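Local coordinates for Mypaa.01249.c (Mycobacterium paratuberculosis, PDB 3RD5), which probably acts as an oxidoreductase of the short-chain dehydrogenase/reductase family, though its substrate is not known, at residues A[152-155]-A[156-159]. Residues are numbered along the deposited sequence; the frame is centred on the assembly and turned at random.
Sequences LNWR and SRRY
A single water joins the two limbs of the loop, donating one proton to Trp154 O at 2.7 Å and the other to Arg157 O at 2.8 Å. The side chains of the same two residues also meet, in a stack. The guanidinium of Arg157 lies almost flat on the Trp154 indole, with planes 19° apart. Arg157 CZ stands 3.6 Å from the centroid of the six-membered ring of Trp154 and only 13° off the ring normal, which meets the geometry of a cation-pi interaction. Arg157 NH2 stands over the same face, 3.4 Å from Trp154 CE2, while NH1 sits over the outer benzo carbons. Arg157 starts with CG set between the backbone N and the carbonyl carbon, and then runs extended to NE; hydrogen bonds from NE to Asp151 O and, weakly, from NH2 to Gln167 OE1 should limit its rotation. In this Rossmann-type fold the loop connects strand 133-137 to helix 161-185, whose Leu163, Ala164 and Gln167 also touch the indole. Tyr159 approaches the opposite face of Trp154 in a T-shaped pair, its edge directed at the five-membered ring, with centroids 5.7 Å apart and planes at 75°. Tyr159 OH is anchored elsewhere, by Val99 O and Gln111 NE2. At the indole edge, in the ring plane, Arg158 O lies 3.3 Å from Trp154 CZ3.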
# COMPACT_ATOMS: atom_id res chain seq x y z
N LEU A 152 -3.85 -1.41 -19.82
CA LEU A 152 -3.90 -1.26 -18.35
C LEU A 152 -4.67 -0.00 -17.94
O LEU A 152 -5.34 -0.00 -16.90
CB LEU A 152 -2.48 -1.20 -17.79
CG LEU A 152 -2.38 -1.36 -16.28
CD1 LEU A 152 -2.52 -2.82 -15.81
CD2 LEU A 152 -1.00 -0.76 -15.79
N ASN A 153 -4.57 1.05 -18.76
CA ASN A 153 -5.14 2.35 -18.44
C ASN A 153 -6.53 2.60 -19.05
O ASN A 153 -7.01 3.74 -19.03
CB ASN A 153 -4.14 3.46 -18.81
CG ASN A 153 -2.96 3.49 -17.87
OD1 ASN A 153 -3.13 3.64 -16.66
ND2 ASN A 153 -1.73 3.28 -18.39
N TRP A 154 -7.19 1.55 -19.48
CA TRP A 154 -8.63 1.62 -19.88
C TRP A 154 -8.83 2.67 -20.97
O TRP A 154 -9.83 3.41 -20.96
CB TRP A 154 -9.50 1.92 -18.65
CG TRP A 154 -9.49 0.89 -17.55
CD1 TRP A 154 -8.55 0.74 -16.56
CD2 TRP A 154 -10.48 -0.12 -17.30
NE1 TRP A 154 -8.90 -0.28 -15.73
CE2 TRP A 154 -10.07 -0.84 -16.17
CE3 TRP A 154 -11.68 -0.48 -17.94
CZ2 TRP A 154 -10.81 -1.90 -15.64
CZ3 TRP A 154 -12.42 -1.54 -17.42
CH2 TRP A 154 -11.97 -2.24 -16.29
N ARG A 155 -7.92 2.70 -21.94
CA ARG A 155 -8.02 3.69 -23.03
C ARG A 155 -8.96 3.28 -24.15
O ARG A 155 -9.54 4.15 -24.85
CB ARG A 155 -6.62 3.92 -23.61
CG ARG A 155 -6.55 5.03 -24.64
CD ARG A 155 -6.87 6.37 -24.06
NE ARG A 155 -7.04 7.34 -25.15
CZ ARG A 155 -8.18 7.54 -25.81
NH1 ARG A 155 -9.30 6.87 -25.49
NH2 ARG A 155 -8.20 8.44 -26.79
N SER A 156 -9.11 1.98 -24.35
CA SER A 156 -9.81 1.41 -25.53
C SER A 156 -10.84 0.36 -25.17
O SER A 156 -11.20 -0.49 -25.99
CB SER A 156 -8.77 0.84 -26.52
OG SER A 156 -7.86 1.87 -26.91
N ARG A 157 -11.34 0.42 -23.93
CA ARG A 157 -12.31 -0.52 -23.42
C ARG A 157 -13.21 0.22 -22.41
O ARG A 157 -12.71 1.00 -21.62
CB ARG A 157 -11.63 -1.75 -22.75
CG ARG A 157 -10.73 -1.45 -21.57
CD ARG A 157 -9.78 -2.61 -21.28
NE ARG A 157 -8.82 -2.36 -20.20
CZ ARG A 157 -8.91 -2.87 -18.96
NH1 ARG A 157 -9.93 -3.64 -18.60
NH2 ARG A 157 -7.94 -2.62 -18.11
N ARG A 158 -14.51 -0.04 -22.45
CA ARG A 158 -15.48 0.62 -21.59
C ARG A 158 -15.04 0.51 -20.13
O ARG A 158 -14.66 -0.59 -19.64
CB ARG A 158 -16.86 -0.01 -21.75
CG ARG A 158 -17.90 0.46 -20.72
CD ARG A 158 -19.21 -0.37 -20.88
NE ARG A 158 -19.89 0.01 -22.07
CZ ARG A 158 -20.47 -0.81 -22.96
NH1 ARG A 158 -20.38 -2.14 -22.89
NH2 ARG A 158 -21.10 -0.27 -23.96
N TYR A 159 -15.12 1.62 -19.41
CA TYR A 159 -14.73 1.67 -18.01
C TYR A 159 -15.78 1.03 -17.10
O TYR A 159 -16.98 1.18 -17.30
CB TYR A 159 -14.56 3.12 -17.61
CG TYR A 159 -13.99 3.40 -16.23
CD1 TYR A 159 -12.64 3.16 -15.94
CD2 TYR A 159 -14.78 3.99 -15.24
CE1 TYR A 159 -12.13 3.53 -14.69
CE2 TYR A 159 -14.28 4.35 -14.03
CZ TYR A 159 -12.98 4.09 -13.76
OH TYR A 159 -12.52 4.53 -12.49
O HOH W 1 -12.38 3.26 -20.05